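Phospholipase C-beta (PLC-beta) (Sepia officinalis, PDB 3QR0) belongs to the phosphoinositide-specific phospholipase C family and joins PH, EF-hand-like, TIM-barrel (X and Y) and C2 domains in one calcium-containing chain. Local coordinates at residues K465-N470 against V518-P523; Q522-T527 against H538-S543. All coordinates share one frame; numbering follows the deposited sequence.

In the fold
The two contacts follow one another around the TIM barrel formed by the X and Y regions, with centres about 11 Å apart and strand 522-523 in common. Contact 1 joins X-region strand 466-469 to the Y-region chain at 518-523; it is buried, and with no direct hydrogen bond across it, it relies on van der Waals packing and one water. Contact 2 pairs strand 522-523 with strand 540-545 of the Y region. It is only partly buried and is held by regular parallel backbone bonds, with the amide of Gln522 and the buried carboxylate of Glu540 on the face opposite Pro523 and Met541. Lys469 CE packs on Met541 SD at 3.8 Å, so the contacts meet directly.

Contact 1 (K465-N470 against V518-P523)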
ATOM      1  N   LYS A 465       6.339  -6.088  19.798  1.00 24.57           N
ATOM      2  CA  LYS A 465       5.805  -5.496  21.023  1.00 24.57           C
ATOM      3  C   LYS A 465       4.662  -4.528  20.727  1.00 23.87           C
ATOM      4  O   LYS A 465       4.675  -3.818  19.713  1.00 23.28           O
ATOM      5  CB  LYS A 465       6.901  -4.776  21.814  1.00 24.99           C
ATOM      6  CG  LYS A 465       8.051  -5.675  22.275  1.00 26.23           C
ATOM      7  CD  LYS A 465       7.600  -6.669  23.328  1.00 27.75           C
ATOM      8  CE  LYS A 465       8.708  -7.635  23.708  1.00 29.71           C
ATOM      9  NZ  LYS A 465       8.150  -8.753  24.508  1.00 31.10           N
ATOM     10  N   ILE A 466       3.672  -4.534  21.616  1.00 23.74           N
ATOM     11  CA  ILE A 466       2.520  -3.645  21.553  1.00 23.41           C
ATOM     12  C   ILE A 466       2.666  -2.636  22.682  1.00 23.76           C
ATOM     13  O   ILE A 466       2.820  -3.019  23.849  1.00 23.87           O
ATOM     14  CB  ILE A 466       1.201  -4.428  21.720  1.00 23.57           C
ATOM     15  CG1 ILE A 466       0.966  -5.330  20.502  1.00 22.98           C
ATOM     16  CG2 ILE A 466       0.013  -3.465  21.910  1.00 23.47           C
ATOM     17  CD1 ILE A 466      -0.014  -6.465  20.757  1.00 22.61           C
ATOM     18  N   LEU A 467       2.667  -1.352  22.327  1.00 23.48           N
ATOM     19  CA  LEU A 467       2.777  -0.273  23.302  1.00 24.01           C
ATOM     20  C   LEU A 467       1.423   0.380  23.515  1.00 23.96           C
ATOM     21  O   LEU A 467       0.642   0.538  22.567  1.00 23.37           O
ATOM     22  CB  LEU A 467       3.797   0.775  22.855  1.00 24.16           C
ATOM     23  CG  LEU A 467       5.256   0.342  22.985  1.00 25.47           C
ATOM     24  CD1 LEU A 467       5.660  -0.481  21.781  1.00 26.31           C
ATOM     25  CD2 LEU A 467       6.172   1.558  23.142  1.00 27.78           C
ATOM     26  N   ILE A 468       1.151   0.747  24.763  1.00 24.40           N
ATOM     27  CA  ILE A 468      -0.108   1.369  25.133  1.00 24.86           C
ATOM     28  C   ILE A 468       0.088   2.856  25.348  1.00 25.06           C
ATOM     29  O   ILE A 468       0.892   3.262  26.186  1.00 25.27           O
ATOM     30  CB  ILE A 468      -0.689   0.787  26.443  1.00 25.54           C
ATOM     31  CG1 ILE A 468      -0.801  -0.738  26.362  1.00 25.99           C
ATOM     32  CG2 ILE A 468      -2.058   1.410  26.729  1.00 25.68           C
ATOM     33  CD1 ILE A 468      -1.661  -1.235  25.225  1.00 25.51           C
ATOM     34  N   LYS A 469      -0.668   3.651  24.595  1.00 25.10           N
ATOM     35  CA  LYS A 469      -0.723   5.096  24.770  1.00 25.73           C
ATOM     36  C   LYS A 469      -2.015   5.429  25.511  1.00 26.64           C
ATOM     37  O   LYS A 469      -3.115   5.311  24.963  1.00 26.18           O
ATOM     38  CB  LYS A 469      -0.670   5.802  23.413  1.00 25.30           C
ATOM     39  CG  LYS A 469      -0.979   7.299  23.446  1.00 25.95           C
ATOM     40  CD  LYS A 469      -1.116   7.864  22.038  1.00 26.09           C
ATOM     41  CE  LYS A 469      -1.884   9.180  22.024  1.00 26.76           C
ATOM     42  NZ  LYS A 469      -3.293   9.049  22.532  1.00 28.59           N
ATOM     43  N   ASN A 470      -1.863   5.831  26.768  1.00 27.98           N
ATOM     44  CA  ASN A 470      -2.976   6.170  27.642  1.00 29.24           C
ATOM     45  C   ASN A 470      -2.471   7.127  28.707  1.00 30.57           C
ATOM     46  O   ASN A 470      -1.284   7.108  29.044  1.00 30.38           O
ATOM     47  CB  ASN A 470      -3.541   4.905  28.293  1.00 29.44           C
ATOM     48  CG  ASN A 470      -4.868   5.140  28.998  1.00 30.59           C
ATOM     49  OD1 ASN A 470      -5.933   4.927  28.420  1.00 30.66           O
ATOM     50  ND2 ASN A 470      -4.811   5.571  30.256  1.00 30.59           N
ATOM     51  N   VAL A 518       1.528   1.991  30.638  1.00 28.29           N
ATOM     52  CA  VAL A 518       2.085   3.086  29.841  1.00 27.32           C
ATOM     53  C   VAL A 518       3.538   3.330  30.223  1.00 27.68           C
ATOM     54  O   VAL A 518       3.886   3.321  31.403  1.00 28.43           O
ATOM     55  CB  VAL A 518       1.273   4.387  30.026  1.00 27.29           C
ATOM     56  CG1 VAL A 518       1.821   5.497  29.140  1.00 26.09           C
ATOM     57  CG2 VAL A 518      -0.206   4.139  29.722  1.00 26.28           C
ATOM     58  N   ASN A 519       4.387   3.534  29.221  1.00 27.01           N
ATOM     59  CA  ASN A 519       5.801   3.827  29.470  1.00 27.22           C
ATOM     60  C   ASN A 519       6.385   4.805  28.453  1.00 26.58           C
ATOM     61  O   ASN A 519       6.528   5.983  28.761  1.00 26.83           O
ATOM     62  CB  ASN A 519       6.637   2.537  29.572  1.00 27.40           C
ATOM     63  CG  ASN A 519       6.174   1.452  28.613  1.00 26.37           C
ATOM     64  OD1 ASN A 519       6.272   1.603  27.402  1.00 25.81           O
ATOM     65  ND2 ASN A 519       5.676   0.345  29.159  1.00 26.86           N
ATOM     66  N   TYR A 520       6.707   4.330  27.251  1.00 25.92           N
ATOM     67  CA  TYR A 520       7.420   5.162  26.277  1.00 25.87           C
ATOM     68  C   TYR A 520       6.517   6.106  25.494  1.00 25.34           C
ATOM     69  O   TYR A 520       7.001   7.077  24.908  1.00 25.35           O
ATOM     70  CB  TYR A 520       8.222   4.289  25.306  1.00 25.79           C
ATOM     71  CG  TYR A 520       9.328   3.547  26.008  1.00 25.77           C
ATOM     72  CD1 TYR A 520      10.421   4.231  26.525  1.00 25.83           C
ATOM     73  CD2 TYR A 520       9.267   2.167  26.181  1.00 26.19           C
ATOM     74  CE1 TYR A 520      11.431   3.565  27.188  1.00 26.81           C
ATOM     75  CE2 TYR A 520      10.270   1.489  26.836  1.00 26.72           C
ATOM     76  CZ  TYR A 520      11.352   2.191  27.343  1.00 27.28           C
ATOM     77  OH  TYR A 520      12.353   1.519  27.997  1.00 26.51           O
ATOM     78  N   ILE A 521       5.217   5.823  25.474  1.00 25.05           N
ATOM     79  CA  ILE A 521       4.282   6.629  24.702  1.00 24.58           C
ATOM     80  C   ILE A 521       3.285   7.258  25.650  1.00 24.67           C
ATOM     81  O   ILE A 521       2.106   6.899  25.658  1.00 24.40           O
ATOM     82  CB  ILE A 521       3.539   5.805  23.616  1.00 23.94           C
ATOM     83  CG1 ILE A 521       4.482   4.820  22.916  1.00 24.48           C
ATOM     84  CG2 ILE A 521       2.901   6.746  22.600  1.00 23.83           C
ATOM     85  CD1 ILE A 521       5.623   5.465  22.156  1.00 23.58           C
ATOM     86  N   GLN A 522       3.764   8.198  26.458  1.00 25.21           N
ATOM     87  CA  GLN A 522       2.931   8.830  27.465  1.00 25.81           C
ATOM     88  C   GLN A 522       2.322  10.118  26.925  1.00 25.78           C
ATOM     89  O   GLN A 522       3.038  11.085  26.696  1.00 26.02           O
ATOM     90  CB  GLN A 522       3.738   9.129  28.731  1.00 26.66           C
ATOM     91  CG  GLN A 522       2.880   9.632  29.865  1.00 27.44           C
ATOM     92  CD  GLN A 522       3.682  10.057  31.073  1.00 29.56           C
ATOM     93  OE1 GLN A 522       4.834   9.647  31.254  1.00 27.68           O
ATOM     94  NE2 GLN A 522       3.070  10.886  31.918  1.00 30.65           N
ATOM     95  N   PRO A 523       0.992  10.140  26.733  1.00 25.78           N
ATOM     96  CA  PRO A 523       0.351  11.350  26.233  1.00 25.95           C
ATOM     97  C   PRO A 523       0.216  12.398  27.327  1.00 26.66           C
ATOM     98  O   PRO A 523      -0.308  12.101  28.397  1.00 27.17           O
ATOM     99  CB  PRO A 523      -1.027  10.859  25.782  1.00 25.65           C
ATOM    100  CG  PRO A 523      -1.309   9.675  26.637  1.00 25.68           C
ATOM    101  CD  PRO A 523       0.009   9.106  27.094  1.00 25.51           C
TER
HETATM  102  O   HOH W   1       3.750   3.359  26.485  1.00 22.56           O
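Packing is densest where Pro523 and Val518 close on the carbonyl of Asn470. Pro523 CD lies 3.1 Å from Asn470 O, and Val518 CG2 comes within 3.2 Å of that oxygen and touches Asn470 CB. Both valine methyls reach this carbonyl, since CG1 stands anti to the backbone N (chi1 -177°) and CG2 beside it. Ile521 fills the middle: its CG1 meets Leu467 CD2 at 3.7 Å, crossing at about a right angle, and its CG2 rests on Lys469 CB. The lysine amine extends past the contact to Ser415 OG.

Toward Asn519 the fit is looser, and water 1 takes the place of direct bonds. It lies 2.9 Å from Ile468 O, one of several acceptors in reach, and accepts from Asn519 N and Ile521 N. Asn519 OD1 folds back to receive Tyr520 N at 2.8 Å, on a lone pair in the carbonyl plane.

Strand 466-469 thus meets the Y-region chain of the TIM barrel without strand pairing. Asn470 N is buried with no partner. Without a direct hydrogen bond, cohesion rests on van der Waals packing, much of it carbon against carbonyl oxygen, plus the CA-H...O contact of Lys469 with Ile521 O and one water.

Contact 2 (Q522-T527 against H538-S543); sequences QPVHFT and HYEMSS
Strand 522-523, helix 529-535 and strand 540-545 form a beta-alpha-beta unit of the TIM barrel, and its two strands pair in parallel here, Gln522 beside Glu540 and Pro523 beside Met541. The ladder opens at Gln522, whose N donates to Tyr539 O at 3.0 Å, nearly along the C=O axis. Its side chain, extended with CG anti to the backbone N (chi1 -173°), runs alongside Tyr539 in the same direction. The amide and ring planes are 22° apart, and OE1 lies in the ring plane at the CD1-CE1 edge. Gln522 O then accepts from Met541 N at 2.8 Å, the donor standing above the carbonyl plane.

Pro523 has no N-H to give, but its place in the ladder needs none: its CA lies 3.4 Å from Met541 O in a CA-H...O contact. On the same face of the sheet, Met541 bends at chi2 and chi3 to bring SD against the proline CA and CB.

Past Pro523 the strand ends, although Val524 N still completes the ladder by donating to Met541 O at 2.8 Å, again almost along the C=O axis. The valine crosses Glu540 at about a right angle, CG1 resting 3.7 Å from Glu540 CD. That carboxylate forms salt bridges with Lys535 and Arg537, which probably stabilise its charged form. Val524 O is gripped twice: water 2 donates to it while accepting from Ser543 N, and Ser542 OG donates to it at 2.9 Å from above the carbonyl plane.

Farther on, Phe526 packs on Ser542, its ring meeting Phe529 edge-to-face. The serine hydroxyl lies in the plane of the Phe526 ring, at its edge, with Ser542 OG 3.5 Å from Phe526 CB.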
ATOM      1  N   GLN A 522       3.764   8.198  26.458  1.00 25.21           N
ATOM      2  CA  GLN A 522       2.931   8.830  27.465  1.00 25.81           C
ATOM      3  C   GLN A 522       2.322  10.118  26.925  1.00 25.78           C
ATOM      4  O   GLN A 522       3.038  11.085  26.696  1.00 26.02           O
ATOM      5  CB  GLN A 522       3.738   9.129  28.731  1.00 26.66           C
ATOM      6  CG  GLN A 522       2.880   9.632  29.865  1.00 27.44           C
ATOM      7  CD  GLN A 522       3.682  10.057  31.073  1.00 29.56           C
ATOM      8  OE1 GLN A 522       4.834   9.647  31.254  1.00 27.68           O
ATOM      9  NE2 GLN A 522       3.070  10.886  31.918  1.00 30.65           N
ATOM     10  N   PRO A 523       0.992  10.140  26.733  1.00 25.78           N
ATOM     11  CA  PRO A 523       0.351  11.350  26.233  1.00 25.95           C
ATOM     12  C   PRO A 523       0.216  12.398  27.327  1.00 26.66           C
ATOM     13  O   PRO A 523      -0.308  12.101  28.397  1.00 27.17           O
ATOM     14  CB  PRO A 523      -1.027  10.859  25.782  1.00 25.65           C
ATOM     15  CG  PRO A 523      -1.309   9.675  26.637  1.00 25.68           C
ATOM     16  CD  PRO A 523       0.009   9.106  27.094  1.00 25.51           C
ATOM     17  N   VAL A 524       0.696  13.606  27.053  1.00 27.09           N
ATOM     18  CA  VAL A 524       0.612  14.710  27.999  1.00 27.96           C
ATOM     19  C   VAL A 524       0.039  15.942  27.314  1.00 28.23           C
ATOM     20  O   VAL A 524       0.109  16.077  26.089  1.00 27.19           O
ATOM     21  CB  VAL A 524       1.995  15.067  28.602  1.00 28.60           C
ATOM     22  CG1 VAL A 524       2.583  13.873  29.352  1.00 28.55           C
ATOM     23  CG2 VAL A 524       2.957  15.558  27.518  1.00 28.07           C
ATOM     24  N   HIS A 525      -0.533  16.825  28.124  0.70 29.07           N
ATOM     25  CA  HIS A 525      -1.016  18.134  27.692  0.70 29.71           C
ATOM     26  C   HIS A 525       0.142  18.943  27.093  0.70 29.46           C
ATOM     27  O   HIS A 525       1.163  19.128  27.744  0.70 29.83           O
ATOM     28  CB  HIS A 525      -1.611  18.845  28.923  0.70 30.76           C
ATOM     29  CG  HIS A 525      -2.121  20.227  28.663  0.70 32.24           C
ATOM     30  ND1 HIS A 525      -3.339  20.474  28.065  0.70 34.07           N
ATOM     31  CD2 HIS A 525      -1.600  21.440  28.968  0.70 33.77           C
ATOM     32  CE1 HIS A 525      -3.529  21.779  27.982  0.70 34.31           C
ATOM     33  NE2 HIS A 525      -2.490  22.388  28.525  0.70 34.29           N
ATOM     34  N   PHE A 526      -0.003  19.399  25.849  1.00 29.17           N
ATOM     35  CA  PHE A 526       1.027  20.235  25.227  1.00 29.33           C
ATOM     36  C   PHE A 526       0.921  21.664  25.768  1.00 30.29           C
ATOM     37  O   PHE A 526      -0.172  22.208  25.883  1.00 30.41           O
ATOM     38  CB  PHE A 526       0.885  20.237  23.703  1.00 28.70           C
ATOM     39  CG  PHE A 526       2.015  20.932  22.991  1.00 28.50           C
ATOM     40  CD1 PHE A 526       3.128  20.220  22.561  1.00 28.18           C
ATOM     41  CD2 PHE A 526       1.974  22.303  22.767  1.00 29.01           C
ATOM     42  CE1 PHE A 526       4.175  20.863  21.912  1.00 28.75           C
ATOM     43  CE2 PHE A 526       3.016  22.953  22.123  1.00 29.63           C
ATOM     44  CZ  PHE A 526       4.116  22.235  21.690  1.00 28.76           C
ATOM     45  N   THR A 527       2.057  22.258  26.118  1.00 30.89           N
ATOM     46  CA  THR A 527       2.082  23.649  26.571  1.00 31.82           C
ATOM     47  C   THR A 527       2.812  24.491  25.528  1.00 31.57           C
ATOM     48  O   THR A 527       2.167  25.180  24.743  1.00 31.63           O
ATOM     49  CB  THR A 527       2.714  23.791  27.972  1.00 32.52           C
ATOM     50  OG1 THR A 527       4.012  23.185  27.993  1.00 33.19           O
ATOM     51  CG2 THR A 527       1.838  23.119  29.012  1.00 33.01           C
ATOM     52  N   HIS A 538      11.815  12.365  26.687  1.00 29.16           N
ATOM     53  CA  HIS A 538      11.631  11.833  25.334  1.00 28.36           C
ATOM     54  C   HIS A 538      10.423  10.891  25.231  1.00 27.83           C
ATOM     55  O   HIS A 538       9.969  10.577  24.131  1.00 27.09           O
ATOM     56  CB  HIS A 538      12.885  11.081  24.881  1.00 28.64           C
ATOM     57  CG  HIS A 538      14.100  11.945  24.714  1.00 30.01           C
ATOM     58  ND1 HIS A 538      14.934  11.846  23.621  1.00 32.52           N
ATOM     59  CD2 HIS A 538      14.635  12.905  25.505  1.00 32.30           C
ATOM     60  CE1 HIS A 538      15.932  12.703  23.747  1.00 32.41           C
ATOM     61  NE2 HIS A 538      15.774  13.358  24.883  1.00 32.52           N
ATOM     62  N   TYR A 539       9.926  10.442  26.381  1.00 27.95           N
ATOM     63  CA  TYR A 539       8.805   9.498  26.466  1.00 27.80           C
ATOM     64  C   TYR A 539       7.471  10.222  26.674  1.00 27.77           C
ATOM     65  O   TYR A 539       6.416   9.585  26.747  1.00 28.05           O
ATOM     66  CB  TYR A 539       9.044   8.507  27.606  1.00 28.31           C
ATOM     67  CG  TYR A 539       9.346   9.187  28.916  1.00 29.20           C
ATOM     68  CD1 TYR A 539       8.320   9.630  29.736  1.00 29.64           C
ATOM     69  CD2 TYR A 539      10.659   9.410  29.325  1.00 30.01           C
ATOM     70  CE1 TYR A 539       8.580  10.265  30.928  1.00 31.06           C
ATOM     71  CE2 TYR A 539      10.930  10.054  30.519  1.00 31.43           C
ATOM     72  CZ  TYR A 539       9.877  10.474  31.317  1.00 31.89           C
ATOM     73  OH  TYR A 539      10.110  11.111  32.508  1.00 34.52           O
ATOM     74  N   GLU A 540       7.509  11.546  26.787  1.00 27.78           N
ATOM     75  CA  GLU A 540       6.283  12.326  26.762  1.00 27.86           C
ATOM     76  C   GLU A 540       5.974  12.682  25.318  1.00 27.08           C
ATOM     77  O   GLU A 540       6.869  13.012  24.540  1.00 27.07           O
ATOM     78  CB  GLU A 540       6.385  13.570  27.638  1.00 28.57           C
ATOM     79  CG  GLU A 540       6.377  13.244  29.127  1.00 30.07           C
ATOM     80  CD  GLU A 540       6.179  14.459  30.009  1.00 31.40           C
ATOM     81  OE1 GLU A 540       6.297  15.603  29.518  1.00 32.30           O
ATOM     82  OE2 GLU A 540       5.916  14.265  31.214  1.00 33.02           O
ATOM     83  N   MET A 541       4.705  12.562  24.951  1.00 26.60           N
ATOM     84  CA  MET A 541       4.272  12.865  23.591  1.00 25.87           C
ATOM     85  C   MET A 541       2.941  13.579  23.651  1.00 25.86           C
ATOM     86  O   MET A 541       2.302  13.643  24.706  1.00 25.75           O
ATOM     87  CB  MET A 541       4.176  11.585  22.748  1.00 25.49           C
ATOM     88  CG  MET A 541       3.174  10.534  23.232  1.00 25.79           C
ATOM     89  SD  MET A 541       1.468  10.827  22.693  1.00 26.65           S
ATOM     90  CE  MET A 541       1.600  10.537  20.932  1.00 26.66           C
ATOM     91  N   SER A 542       2.539  14.141  22.525  1.00 25.66           N
ATOM     92  CA  SER A 542       1.256  14.795  22.444  1.00 26.15           C
ATOM     93  C   SER A 542       0.500  14.308  21.225  1.00 25.19           C
ATOM     94  O   SER A 542       1.083  14.051  20.167  1.00 24.66           O
ATOM     95  CB  SER A 542       1.420  16.315  22.446  1.00 27.06           C
ATOM     96  OG  SER A 542       1.662  16.778  23.775  1.00 29.39           O
ATOM     97  N   SER A 543      -0.801  14.136  21.410  1.00 25.03           N
ATOM     98  CA  SER A 543      -1.701  13.748  20.340  1.00 24.45           C
ATOM     99  C   SER A 543      -2.540  14.982  20.061  1.00 24.21           C
ATOM    100  O   SER A 543      -3.322  15.399  20.908  1.00 24.55           O
ATOM    101  CB  SER A 543      -2.568  12.563  20.776  1.00 24.52           C
ATOM    102  OG  SER A 543      -3.346  12.066  19.694  1.00 25.59           O
TER
HETATM  103  O   HOH W   2      -1.818  14.851  24.043  1.00 31.94           O